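Local coordinates for TfuA domain-containing protein (Methanosarcina acetivorans, PDB 6XP8), which takes part in peptide backbone thioamidation, probably as an accessory partner of a YcaO enzyme, at residues 2-7 with 34-39; 14-19 with 205-210; 49-54 with 111-116; 132-137 with 164-169; 141-146 with 188-193. All blocks are in the same frame, centred on the assembly; numbering follows the deposited sequence.

In the fold
Near the N terminus, interaction 1 packs strand 3-6 against helix 33-38, closing a short loop that contains edge strand 23-25. Helix 13-19 lies within that loop and meets helix 198-215 in interaction 2, which closes most of the chain; the two contacts therefore cross, and they touch through Ile5 and Leu207. Nested inside interaction 2 are the other three. Interaction 3 joins the loop after strand 43-46 to the segment leading into helix 128-140, and the Glu111-Arg132 salt bridge links it to interaction 4. Interactions 4 and 5 cross and touch, tying together helices 128-140, 166-175 and 181-193 and the turn at 141-146, across the chain's centre from interaction 1.

Interaction 1 of 5, residues 2-7 with 34-39; sequences RAVIFT and EKFVQQ
Val4 and Phe6 meet Phe36 where strand 3-6 of the parallel sheet is covered by helix 33-38. That helix is the crossover of a beta-alpha-beta unit running from strand 23-25 to strand 43-46, and strand 3-6 lies between those two strands, beneath the helix. The first interaction is CH-pi. Val4 CG2 sits over the centre of one face of the Phe36 ring, 3.8 Å from the centroid and only 10° off the ring normal. With CG2 anti to the backbone N, the other methyl, CG1, is placed 3.9 Å from Phe36 CB, so the valine fork covers both the base and the face of the ring. The second interaction is aromatic: the edge of Phe6 is turned toward the face of Phe36 in an offset edge-to-face pair, the ring planes at 77° and the centroids 5.7 Å apart. Phe6 CZ makes the close approach, 3.8 Å from Phe36 CE2. Tyr41 adds another edge-to-face ring to the buried Phe36. Gln25 of strand 23-25 packs against Phe36, while Ile44 of strand 43-46 lies against Val4 and Phe6. The helix also carries a polar link one turn long: Glu34 OE2 bonds to Ser64 OG, while Gln38 NE2 donates to the anti lone pair of Glu34 OE1 over 2.9 Å, with the acceptor oxygen in the plane of the glutamine amide.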
# COMPACT_ATOMS: atom_id res chain seq x y z
N ARG A 2 -11.35 21.57 0.11
CA ARG A 2 -11.84 20.26 0.56
C ARG A 2 -10.97 19.14 -0.02
O ARG A 2 -10.57 19.19 -1.19
CB ARG A 2 -13.30 20.04 0.14
CG ARG A 2 -14.31 20.99 0.78
CD ARG A 2 -15.08 20.35 1.93
NE ARG A 2 -14.50 20.67 3.24
CZ ARG A 2 -14.02 19.77 4.10
NH1 ARG A 2 -14.04 18.47 3.83
NH2 ARG A 2 -13.51 20.18 5.26
N ALA A 3 -10.70 18.14 0.82
CA ALA A 3 -9.94 16.95 0.40
C ALA A 3 -10.79 15.69 0.36
O ALA A 3 -11.67 15.49 1.20
CB ALA A 3 -8.74 16.73 1.30
N VAL A 4 -10.51 14.86 -0.64
CA VAL A 4 -11.08 13.51 -0.75
C VAL A 4 -9.93 12.49 -0.77
O VAL A 4 -8.94 12.67 -1.47
CB VAL A 4 -12.06 13.39 -1.96
CG1 VAL A 4 -11.39 13.72 -3.29
CG2 VAL A 4 -12.72 12.02 -2.00
N ILE A 5 -10.07 11.44 0.05
CA ILE A 5 -9.03 10.40 0.19
C ILE A 5 -9.61 9.02 -0.09
O ILE A 5 -10.60 8.62 0.52
CB ILE A 5 -8.39 10.39 1.61
CG1 ILE A 5 -7.93 11.79 2.05
CG2 ILE A 5 -7.27 9.36 1.71
CD1 ILE A 5 -6.79 12.37 1.26
N PHE A 6 -8.97 8.30 -1.01
CA PHE A 6 -9.38 6.94 -1.34
C PHE A 6 -8.49 5.96 -0.58
O PHE A 6 -7.31 5.82 -0.90
CB PHE A 6 -9.31 6.71 -2.85
CG PHE A 6 -10.20 7.65 -3.63
CD1 PHE A 6 -11.53 7.31 -3.90
CD2 PHE A 6 -9.71 8.87 -4.10
CE1 PHE A 6 -12.35 8.17 -4.61
CE2 PHE A 6 -10.54 9.74 -4.80
CZ PHE A 6 -11.86 9.39 -5.07
N THR A 7 -9.07 5.32 0.43
CA THR A 7 -8.33 4.39 1.31
C THR A 7 -9.29 3.37 1.97
O THR A 7 -10.44 3.22 1.52
CB THR A 7 -7.38 5.13 2.30
OG1 THR A 7 -6.43 4.21 2.85
CG2 THR A 7 -8.12 5.85 3.43
N GLU A 34 -13.39 12.12 -11.30
CA GLU A 34 -14.02 13.28 -11.96
C GLU A 34 -15.24 13.82 -11.22
O GLU A 34 -15.50 15.02 -11.28
CB GLU A 34 -14.34 12.99 -13.44
CG GLU A 34 -14.54 14.23 -14.31
CD GLU A 34 -13.32 15.15 -14.42
OE1 GLU A 34 -13.52 16.38 -14.56
OE2 GLU A 34 -12.17 14.65 -14.39
N LYS A 35 -15.96 12.95 -10.50
CA LYS A 35 -17.09 13.36 -9.66
C LYS A 35 -16.66 14.41 -8.63
O LYS A 35 -17.34 15.42 -8.44
CB LYS A 35 -17.72 12.15 -8.94
CG LYS A 35 -19.05 12.45 -8.25
CD LYS A 35 -19.52 11.30 -7.37
CE LYS A 35 -20.87 11.61 -6.73
NZ LYS A 35 -21.29 10.56 -5.76
N PHE A 36 -15.52 14.16 -7.99
CA PHE A 36 -14.99 15.04 -6.95
C PHE A 36 -14.34 16.30 -7.51
O PHE A 36 -14.46 17.38 -6.92
CB PHE A 36 -14.07 14.26 -6.01
CG PHE A 36 -14.77 13.15 -5.29
CD1 PHE A 36 -15.57 13.43 -4.17
CD2 PHE A 36 -14.70 11.84 -5.75
CE1 PHE A 36 -16.25 12.41 -3.51
CE2 PHE A 36 -15.38 10.81 -5.10
CZ PHE A 36 -16.16 11.10 -3.98
N VAL A 37 -13.69 16.17 -8.67
CA VAL A 37 -13.18 17.32 -9.44
C VAL A 37 -14.33 18.29 -9.76
O VAL A 37 -14.20 19.50 -9.56
CB VAL A 37 -12.43 16.87 -10.72
CG1 VAL A 37 -11.99 18.06 -11.57
CG2 VAL A 37 -11.23 16.01 -10.37
N GLN A 38 -15.46 17.74 -10.24
CA GLN A 38 -16.62 18.55 -10.61
C GLN A 38 -17.37 19.14 -9.41
O GLN A 38 -18.05 20.17 -9.55
CB GLN A 38 -17.58 17.77 -11.53
CG GLN A 38 -17.02 17.43 -12.91
CD GLN A 38 -16.60 18.65 -13.73
OE1 GLN A 38 -17.29 19.67 -13.78
NE2 GLN A 38 -15.46 18.53 -14.41
N GLN A 39 -17.24 18.50 -8.25
CA GLN A 39 -17.81 19.01 -6.99
C GLN A 39 -16.98 20.14 -6.37
O GLN A 39 -17.39 20.74 -5.37
CB GLN A 39 -18.02 17.87 -5.99
CG GLN A 39 -19.27 17.02 -6.22
CD GLN A 39 -19.45 15.90 -5.21
OE1 GLN A 39 -18.71 15.78 -4.24
NE2 GLN A 39 -20.46 15.07 -5.44

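Interaction 2 of 5, residues 14-19 with 205-210; sequences EDAKKI and LVLETV
Helices 13-19 and 198-215 come nearest at Ile19 and Leu207, whose CA atoms are 7.3 Å apart. Leu207 carries the contact on its side, and a single methyl does most of the touching. Its CD1 lies 3.8 Å from Ala16 CB and 4.0 Å from Ile19 CG2, fitting between two residues one helical turn apart. The small Ala16 lets the methyl come down almost to the backbone, with Leu207 CD1 3.9 Å from Ala16 CA. Ile19 crosses Leu207 at about a right angle and offers CG2, the branch anti to its backbone N (CG1 has chi1 -64°), also to Leu207 CB. The other leucine methyl, CD2, faces the sheet and packs on Ile5 of strand 3-6, while Tyr24 touches both Ala16 and Leu207. Behind the contact, Thr209 OG1 donates to Leu205 O over 2.9 Å; that carbonyl also accepts from Thr209 N, the two donors arriving from opposite faces of its plane. Polar ties between the helices flank the apolar patch: Asp15 with Arg200, and Ile19 O with Lys211. The contact itself has no hydrogen bond, so this patch is held by van der Waals packing and probably by the exclusion of water, with the polar ties kept to its margins.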
# COMPACT_ATOMS: atom_id res chain seq x y z
N GLU A 14 -11.63 4.71 9.87
CA GLU A 14 -11.68 5.00 11.31
C GLU A 14 -10.36 5.58 11.83
O GLU A 14 -10.35 6.58 12.55
CB GLU A 14 -12.06 3.74 12.11
CG GLU A 14 -13.41 3.13 11.77
CD GLU A 14 -13.35 2.06 10.68
OE1 GLU A 14 -13.12 2.40 9.50
OE2 GLU A 14 -13.55 0.87 11.01
N ASP A 15 -9.25 4.96 11.44
CA ASP A 15 -7.92 5.38 11.88
C ASP A 15 -7.42 6.61 11.13
O ASP A 15 -6.70 7.44 11.70
CB ASP A 15 -6.92 4.22 11.78
CG ASP A 15 -7.18 3.14 12.83
OD1 ASP A 15 -7.95 3.39 13.78
OD2 ASP A 15 -6.60 2.05 12.69
N ALA A 16 -7.80 6.73 9.86
CA ALA A 16 -7.43 7.90 9.06
C ALA A 16 -8.13 9.18 9.53
O ALA A 16 -7.52 10.25 9.54
CB ALA A 16 -7.69 7.64 7.59
N LYS A 17 -9.41 9.05 9.92
CA LYS A 17 -10.30 10.16 10.28
C LYS A 17 -9.81 11.02 11.43
O LYS A 17 -10.08 12.23 11.48
CB LYS A 17 -11.69 9.64 10.64
CG LYS A 17 -12.69 9.74 9.51
CD LYS A 17 -13.92 8.89 9.78
CE LYS A 17 -15.15 9.46 9.08
NZ LYS A 17 -15.02 9.55 7.60
N LYS A 18 -9.11 10.38 12.36
CA LYS A 18 -8.57 11.03 13.54
C LYS A 18 -7.35 11.87 13.18
O LYS A 18 -7.15 12.95 13.75
CB LYS A 18 -8.22 10.00 14.61
CG LYS A 18 -9.41 9.18 15.10
CD LYS A 18 -8.95 7.87 15.73
CE LYS A 18 -10.10 7.07 16.30
NZ LYS A 18 -9.60 5.94 17.13
N ILE A 19 -6.56 11.37 12.22
CA ILE A 19 -5.34 12.03 11.73
C ILE A 19 -5.68 13.24 10.85
O ILE A 19 -5.08 14.31 11.00
CB ILE A 19 -4.42 11.02 10.98
CG1 ILE A 19 -3.93 9.94 11.95
CG2 ILE A 19 -3.23 11.72 10.31
CD1 ILE A 19 -3.51 8.64 11.30
N LEU A 205 1.74 9.12 5.85
CA LEU A 205 2.47 10.16 5.12
C LEU A 205 1.63 10.85 4.04
O LEU A 205 1.74 12.06 3.86
CB LEU A 205 3.79 9.63 4.54
CG LEU A 205 4.95 9.31 5.50
CD1 LEU A 205 6.11 8.75 4.70
CD2 LEU A 205 5.38 10.52 6.31
N VAL A 206 0.77 10.09 3.35
CA VAL A 206 -0.16 10.66 2.36
C VAL A 206 -1.12 11.63 3.04
O VAL A 206 -1.32 12.76 2.58
CB VAL A 206 -0.92 9.58 1.55
CG1 VAL A 206 -1.93 10.22 0.60
CG2 VAL A 206 0.05 8.70 0.77
N LEU A 207 -1.70 11.18 4.16
CA LEU A 207 -2.63 12.00 4.96
C LEU A 207 -2.00 13.31 5.39
O LEU A 207 -2.61 14.37 5.28
CB LEU A 207 -3.13 11.21 6.17
CG LEU A 207 -3.95 9.94 5.91
CD1 LEU A 207 -4.35 9.34 7.24
CD2 LEU A 207 -5.17 10.17 5.02
N GLU A 208 -0.74 13.24 5.84
CA GLU A 208 -0.01 14.41 6.33
C GLU A 208 0.35 15.37 5.19
O GLU A 208 0.31 16.59 5.38
CB GLU A 208 1.21 13.99 7.16
CG GLU A 208 0.78 13.32 8.47
CD GLU A 208 1.90 12.71 9.30
OE1 GLU A 208 2.93 12.27 8.75
OE2 GLU A 208 1.72 12.65 10.54
N THR A 209 0.66 14.82 4.01
CA THR A 209 0.92 15.61 2.80
C THR A 209 -0.35 16.33 2.31
O THR A 209 -0.31 17.53 2.00
CB THR A 209 1.54 14.75 1.67
OG1 THR A 209 2.78 14.20 2.14
CG2 THR A 209 1.83 15.58 0.42
N VAL A 210 -1.46 15.59 2.27
CA VAL A 210 -2.77 16.16 1.91
C VAL A 210 -3.14 17.28 2.89
O VAL A 210 -3.56 18.36 2.47
CB VAL A 210 -3.87 15.07 1.82
CG1 VAL A 210 -5.25 15.69 1.65
CG2 VAL A 210 -3.59 14.12 0.66

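Interaction 3 of 5, residues 49-54 with 111-116; sequences GIFFDR and EVAVST
Phe51, in the loop that leaves the C-terminal end of strand 43-46, reaches across to Val112 and Ala113 in the segment that leads from helix 96-102 to helix 128-140; both loops belong to the TfuA-like region. The ring meets its partners with different corners. Its far end, CZ, comes 3.5 Å from Val112 CG2, a close apolar approach. Along one flank CE2 lies 3.8 Å from Ala113 CA, and CD2 is 4.1 Å from Ala113 CB, so the ring rests partly on backbone. Phe51 and Val112 cross at about a right angle. The valine holds CG2 between its own backbone N and carbonyl carbon (CG1 at chi1 -74°), and this branch is the one that meets the ring. One face of the phenylalanine is covered from its own loop: Gly49 O stands 3.7 Å above the plane, over the centre. With a serine in place of Phe51, Val112 CG2 and the backbone at Ala113 would probably lose the aromatic ring that covers them from the 49-54 loop, opening a gap between the two loops. No hydrogen bond joins the segments here. Around them, Val112 packs on Val97 and Tyr101 of helix 96-102 and on Val129 of helix 128-140, its carbonyl accepts from Lys199, and Ile50 pairs through its backbone with Val28.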
# COMPACT_ATOMS: atom_id res chain seq x y z
N GLY A 49 -6.54 1.46 -4.24
CA GLY A 49 -7.35 1.36 -5.44
C GLY A 49 -7.38 -0.06 -5.95
O GLY A 49 -6.47 -0.86 -5.68
N ILE A 50 -8.44 -0.37 -6.70
CA ILE A 50 -8.58 -1.68 -7.33
C ILE A 50 -7.53 -1.81 -8.44
O ILE A 50 -7.31 -0.86 -9.20
CB ILE A 50 -10.04 -1.91 -7.84
CG1 ILE A 50 -10.95 -2.33 -6.68
CG2 ILE A 50 -10.11 -3.01 -8.89
CD1 ILE A 50 -11.40 -1.22 -5.77
N PHE A 51 -6.88 -2.97 -8.51
CA PHE A 51 -5.79 -3.21 -9.47
C PHE A 51 -6.21 -3.84 -10.80
O PHE A 51 -5.49 -3.71 -11.79
CB PHE A 51 -4.65 -4.01 -8.83
CG PHE A 51 -3.92 -3.27 -7.75
CD1 PHE A 51 -3.14 -2.14 -8.06
CD2 PHE A 51 -4.00 -3.68 -6.42
CE1 PHE A 51 -2.48 -1.43 -7.06
CE2 PHE A 51 -3.34 -2.98 -5.41
CZ PHE A 51 -2.58 -1.86 -5.73
N PHE A 52 -7.37 -4.50 -10.81
CA PHE A 52 -7.89 -5.14 -12.02
C PHE A 52 -8.09 -4.12 -13.14
O PHE A 52 -8.65 -3.04 -12.91
CB PHE A 52 -9.18 -5.91 -11.72
CG PHE A 52 -9.05 -6.90 -10.59
CD1 PHE A 52 -8.05 -7.88 -10.61
CD2 PHE A 52 -9.92 -6.84 -9.50
CE1 PHE A 52 -7.93 -8.79 -9.56
CE2 PHE A 52 -9.81 -7.75 -8.45
CZ PHE A 52 -8.81 -8.72 -8.48
N ASP A 53 -7.62 -4.48 -14.33
CA ASP A 53 -7.62 -3.62 -15.53
C ASP A 53 -8.91 -2.87 -15.81
O ASP A 53 -8.88 -1.66 -16.06
CB ASP A 53 -7.26 -4.45 -16.77
CG ASP A 53 -5.89 -4.14 -17.30
OD1 ASP A 53 -4.90 -4.61 -16.70
OD2 ASP A 53 -5.80 -3.44 -18.33
N ARG A 54 -10.04 -3.59 -15.76
CA ARG A 54 -11.35 -3.01 -16.09
C ARG A 54 -11.73 -1.86 -15.16
O ARG A 54 -12.38 -0.90 -15.58
CB ARG A 54 -12.45 -4.09 -16.09
CG ARG A 54 -13.84 -3.63 -16.50
CD ARG A 54 -13.91 -3.29 -17.99
NE ARG A 54 -15.15 -2.61 -18.38
CZ ARG A 54 -15.36 -1.30 -18.33
NH1 ARG A 54 -14.43 -0.47 -17.87
NH2 ARG A 54 -16.52 -0.80 -18.74
N GLU A 111 3.50 -6.18 -5.90
CA GLU A 111 4.20 -5.75 -4.68
C GLU A 111 3.25 -5.25 -3.59
O GLU A 111 3.57 -5.35 -2.39
CB GLU A 111 5.25 -4.68 -5.00
CG GLU A 111 6.44 -5.20 -5.81
CD GLU A 111 7.33 -6.16 -5.03
OE1 GLU A 111 7.43 -6.04 -3.78
OE2 GLU A 111 7.95 -7.04 -5.68
N VAL A 112 2.10 -4.72 -4.00
CA VAL A 112 1.16 -4.07 -3.08
C VAL A 112 -0.24 -4.70 -3.01
O VAL A 112 -1.00 -4.40 -2.08
CB VAL A 112 1.04 -2.55 -3.35
CG1 VAL A 112 2.28 -1.82 -2.86
CG2 VAL A 112 0.80 -2.26 -4.83
N ALA A 113 -0.59 -5.56 -3.97
CA ALA A 113 -1.92 -6.18 -4.02
C ALA A 113 -2.26 -6.95 -2.73
O ALA A 113 -1.41 -7.69 -2.20
CB ALA A 113 -2.04 -7.11 -5.22
N VAL A 114 -3.48 -6.75 -2.23
CA VAL A 114 -4.02 -7.48 -1.07
C VAL A 114 -5.46 -7.92 -1.31
O VAL A 114 -6.25 -7.19 -1.93
CB VAL A 114 -3.97 -6.68 0.27
CG1 VAL A 114 -2.57 -6.67 0.84
CG2 VAL A 114 -4.50 -5.26 0.12
N SER A 115 -5.80 -9.11 -0.83
CA SER A 115 -7.20 -9.51 -0.76
C SER A 115 -7.84 -8.78 0.42
O SER A 115 -7.19 -8.52 1.44
CB SER A 115 -7.35 -11.03 -0.63
OG SER A 115 -6.93 -11.46 0.64
N THR A 116 -9.11 -8.40 0.26
CA THR A 116 -9.79 -7.59 1.26
C THR A 116 -11.20 -8.10 1.52
O THR A 116 -11.78 -8.79 0.67
CB THR A 116 -9.88 -6.10 0.85
OG1 THR A 116 -10.59 -5.98 -0.39
CG2 THR A 116 -8.49 -5.46 0.72

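Interaction 4 of 5, residues 132-137 with 164-169; sequences RETLKA and RSYLGL
Tyr166, in the first turn of helix 166-175, extends to Thr134 on helix 128-140. Its CG stands anti to the carbonyl carbon (chi1 -63°), which sends the ring toward the neighbouring helix, its CE1 4.1 Å from Thr134 CG2 and its OH 3.7 Å from Thr134 CB. Thr134 keeps OG1 beside its own backbone N (chi1 -59°), where it bonds to Asn130 O one turn back and to Val196 N; CG2, anti to the backbone N, is thereby left to approach the ring obliquely. Tyr166 OH bonds to Glu195 OE2. One turn on, Leu169 CD2 meets Leu135 CD1 more loosely, at 4.4 Å. Ser165 is the N-cap of the tyrosine's helix, its OG accepting from Gly168 N over 2.9 Å. A phenylalanine at Tyr166 would probably keep the ring packing but leave Glu195 OE2 without its hydroxyl mate. The contact thus combines an apolar ring with two buried hydroxyls, each satisfied by partners in the chain, so polar atoms can sit inside the helical bundle.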
# COMPACT_ATOMS: atom_id res chain seq x y z
N ARG A 132 8.51 -8.08 2.74
CA ARG A 132 9.90 -7.67 2.49
C ARG A 132 10.52 -6.99 3.72
O ARG A 132 11.59 -7.40 4.19
CB ARG A 132 9.99 -6.73 1.27
CG ARG A 132 9.74 -7.39 -0.08
CD ARG A 132 10.00 -6.41 -1.21
NE ARG A 132 9.74 -6.98 -2.54
CZ ARG A 132 10.57 -7.76 -3.22
NH1 ARG A 132 11.76 -8.12 -2.72
NH2 ARG A 132 10.22 -8.21 -4.43
N GLU A 133 9.82 -5.98 4.24
CA GLU A 133 10.29 -5.18 5.36
C GLU A 133 10.30 -5.94 6.69
O GLU A 133 11.18 -5.73 7.53
CB GLU A 133 9.46 -3.90 5.47
CG GLU A 133 9.78 -2.88 4.39
CD GLU A 133 11.21 -2.40 4.44
OE1 GLU A 133 11.56 -1.65 5.37
OE2 GLU A 133 12.00 -2.77 3.55
N THR A 134 9.30 -6.81 6.86
CA THR A 134 9.17 -7.61 8.08
C THR A 134 10.22 -8.73 8.12
O THR A 134 10.82 -8.97 9.17
CB THR A 134 7.73 -8.13 8.29
OG1 THR A 134 6.85 -7.00 8.36
CG2 THR A 134 7.59 -8.92 9.58
N LEU A 135 10.47 -9.38 6.98
CA LEU A 135 11.56 -10.37 6.88
C LEU A 135 12.94 -9.76 7.09
O LEU A 135 13.81 -10.40 7.68
CB LEU A 135 11.50 -11.16 5.57
CG LEU A 135 10.40 -12.23 5.43
CD1 LEU A 135 10.44 -12.85 4.04
CD2 LEU A 135 10.51 -13.32 6.49
N LYS A 136 13.14 -8.53 6.60
CA LYS A 136 14.36 -7.77 6.87
C LYS A 136 14.56 -7.49 8.36
O LYS A 136 15.66 -7.70 8.87
CB LYS A 136 14.40 -6.47 6.06
CG LYS A 136 14.99 -6.67 4.67
CD LYS A 136 14.73 -5.48 3.76
CE LYS A 136 15.28 -5.75 2.37
NZ LYS A 136 15.20 -4.56 1.48
N ALA A 137 13.50 -7.05 9.03
CA ALA A 137 13.52 -6.81 10.48
C ALA A 137 13.77 -8.10 11.28
O ALA A 137 14.52 -8.09 12.25
CB ALA A 137 12.22 -6.15 10.93
N ARG A 164 -1.16 -14.99 0.63
CA ARG A 164 -0.01 -14.41 1.34
C ARG A 164 -0.40 -14.03 2.76
O ARG A 164 -1.22 -13.14 2.98
CB ARG A 164 0.54 -13.18 0.60
CG ARG A 164 1.46 -13.50 -0.55
CD ARG A 164 1.88 -12.23 -1.30
NE ARG A 164 2.60 -12.59 -2.52
CZ ARG A 164 2.69 -11.84 -3.61
NH1 ARG A 164 2.11 -10.65 -3.69
NH2 ARG A 164 3.38 -12.30 -4.65
N SER A 165 0.16 -14.75 3.73
CA SER A 165 0.02 -14.43 5.15
C SER A 165 1.26 -14.92 5.88
O SER A 165 1.96 -15.80 5.38
CB SER A 165 -1.24 -15.08 5.75
OG SER A 165 -1.11 -16.50 5.84
N TYR A 166 1.52 -14.35 7.06
CA TYR A 166 2.68 -14.75 7.85
C TYR A 166 2.56 -16.19 8.36
O TYR A 166 3.56 -16.91 8.37
CB TYR A 166 2.93 -13.77 8.99
CG TYR A 166 3.29 -12.38 8.50
CD1 TYR A 166 4.46 -12.16 7.77
CD2 TYR A 166 2.45 -11.30 8.77
CE1 TYR A 166 4.79 -10.89 7.30
CE2 TYR A 166 2.77 -10.02 8.31
CZ TYR A 166 3.95 -9.82 7.59
OH TYR A 166 4.27 -8.57 7.13
N LEU A 167 1.35 -16.59 8.74
CA LEU A 167 1.07 -17.98 9.11
C LEU A 167 1.25 -18.92 7.92
O LEU A 167 1.89 -19.96 8.06
CB LEU A 167 -0.32 -18.12 9.74
CG LEU A 167 -0.88 -19.49 10.17
CD1 LEU A 167 0.10 -20.39 10.92
CD2 LEU A 167 -2.11 -19.25 11.02
N GLY A 168 0.70 -18.55 6.76
CA GLY A 168 0.81 -19.36 5.54
C GLY A 168 2.25 -19.51 5.07
O GLY A 168 2.67 -20.60 4.66
N LEU A 169 3.01 -18.42 5.17
CA LEU A 169 4.42 -18.39 4.77
C LEU A 169 5.30 -19.26 5.65
O LEU A 169 6.11 -20.04 5.13
CB LEU A 169 4.94 -16.94 4.74
CG LEU A 169 6.30 -16.63 4.10
CD1 LEU A 169 6.31 -16.99 2.62
CD2 LEU A 169 6.66 -15.17 4.31

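Interaction 5 of 5, residues 141-146 with 188-193; sequences TGLVSE and LDFCLN
Leu143 lays its CD1 methyl against the base of the Phe190 side chain, 3.6 Å from CG and 3.6 Å from CB. It belongs to the turn between helices 128-140 and 146-157, which opens with a Schellman motif: Gly142 leaves the helix with a positive phi of 77°, with two bonds back into the last turn of helix 128-140. At the far end Ser145 is the N-cap of helix 146-157. Phe190 sits on helix 181-193 with CG anti to the backbone N (chi1 177°), which directs the ring toward the 141-146 turn; Leu143 and Thr141 both approach it obliquely. Leucine and threonine take different parts of it. Leu143 CD1 also lies 3.7 Å from Phe190 CD1, near the base of the ring, whereas Thr141 OG1 comes up at the outer end, 3.6 Å from Phe190 CE1 and 3.8 Å from Phe190 CZ. The hydroxyl's polar partner is Ala137 O, in the last turn of helix 128-140, so its contact with the ring is one of packing. Ala137 and Ala138 also touch Phe190, and the turn therefore continues the surface that the helix offers to the ring. The contact lies near the surface, with Thr141 exposed and the other two residues partly so. The ring also meets the backbone of helix 128-140, with Phe190 CE2 3.7 Å from Thr134 O.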
# COMPACT_ATOMS: atom_id res chain seq x y z
N THR A 141 16.84 -9.03 13.86
CA THR A 141 16.60 -9.53 15.22
C THR A 141 17.25 -10.92 15.42
O THR A 141 17.27 -11.45 16.54
CB THR A 141 15.08 -9.55 15.55
OG1 THR A 141 14.45 -8.40 14.97
CG2 THR A 141 14.83 -9.54 17.06
N GLY A 142 17.78 -11.49 14.34
CA GLY A 142 18.45 -12.79 14.37
C GLY A 142 17.49 -13.96 14.42
O GLY A 142 17.84 -15.03 14.91
N LEU A 143 16.28 -13.75 13.90
CA LEU A 143 15.25 -14.78 13.91
C LEU A 143 15.28 -15.65 12.65
O LEU A 143 14.70 -16.74 12.64
CB LEU A 143 13.86 -14.16 14.12
CG LEU A 143 13.65 -13.50 15.49
CD1 LEU A 143 12.54 -12.48 15.42
CD2 LEU A 143 13.39 -14.52 16.60
N VAL A 144 15.94 -15.16 11.60
CA VAL A 144 16.26 -15.95 10.40
C VAL A 144 17.72 -15.74 9.98
O VAL A 144 18.32 -14.69 10.25
CB VAL A 144 15.31 -15.66 9.19
CG1 VAL A 144 13.88 -16.09 9.48
CG2 VAL A 144 15.36 -14.20 8.74
N SER A 145 18.28 -16.76 9.33
CA SER A 145 19.54 -16.63 8.60
C SER A 145 19.27 -15.95 7.26
O SER A 145 18.11 -15.79 6.86
CB SER A 145 20.14 -18.01 8.36
OG SER A 145 19.39 -18.70 7.37
N GLU A 146 20.34 -15.58 6.56
CA GLU A 146 20.22 -14.99 5.23
C GLU A 146 19.60 -15.98 4.24
O GLU A 146 18.75 -15.59 3.43
CB GLU A 146 21.56 -14.47 4.74
CG GLU A 146 21.47 -13.10 4.09
CD GLU A 146 22.78 -12.34 4.11
OE1 GLU A 146 22.79 -11.18 4.56
OE2 GLU A 146 23.81 -12.91 3.67
N LEU A 188 6.95 -16.38 13.33
CA LEU A 188 5.52 -16.04 13.26
C LEU A 188 5.07 -15.08 14.36
O LEU A 188 4.33 -14.12 14.09
CB LEU A 188 4.65 -17.31 13.23
CG LEU A 188 3.13 -17.15 13.13
CD1 LEU A 188 2.70 -16.28 11.95
CD2 LEU A 188 2.47 -18.51 13.06
N ASP A 189 5.51 -15.33 15.59
CA ASP A 189 5.25 -14.43 16.72
C ASP A 189 5.77 -13.02 16.45
O ASP A 189 5.07 -12.03 16.70
CB ASP A 189 5.86 -14.98 18.02
CG ASP A 189 5.09 -16.17 18.57
OD1 ASP A 189 3.87 -16.30 18.31
OD2 ASP A 189 5.71 -16.99 19.29
N PHE A 190 6.99 -12.93 15.92
CA PHE A 190 7.59 -11.65 15.53
C PHE A 190 6.78 -10.94 14.46
O PHE A 190 6.54 -9.73 14.57
CB PHE A 190 9.04 -11.82 15.05
CG PHE A 190 9.68 -10.54 14.58
CD1 PHE A 190 10.24 -9.64 15.50
CD2 PHE A 190 9.72 -10.22 13.22
CE1 PHE A 190 10.82 -8.46 15.07
CE2 PHE A 190 10.30 -9.03 12.78
CZ PHE A 190 10.86 -8.15 13.71
N CYS A 191 6.36 -11.68 13.43
CA CYS A 191 5.59 -11.12 12.32
C CYS A 191 4.22 -10.60 12.75
O CYS A 191 3.73 -9.61 12.22
CB CYS A 191 5.44 -12.14 11.20
SG CYS A 191 6.96 -12.51 10.28
N LEU A 192 3.62 -11.29 13.73
CA LEU A 192 2.27 -10.93 14.20
C LEU A 192 2.25 -9.78 15.21
O LEU A 192 1.23 -9.09 15.34
CB LEU A 192 1.55 -12.16 14.76
CG LEU A 192 1.10 -13.24 13.76
CD1 LEU A 192 0.52 -14.44 14.50
CD2 LEU A 192 0.11 -12.72 12.72
N ASN A 193 3.38 -9.55 15.88
CA ASN A 193 3.48 -8.54 16.94
C ASN A 193 4.37 -7.35 16.61
O ASN A 193 4.23 -6.28 17.21
CB ASN A 193 3.96 -9.20 18.24
CG ASN A 193 2.96 -10.21 18.78
OD1 ASN A 193 1.81 -9.88 19.06
ND2 ASN A 193 3.40 -11.46 18.92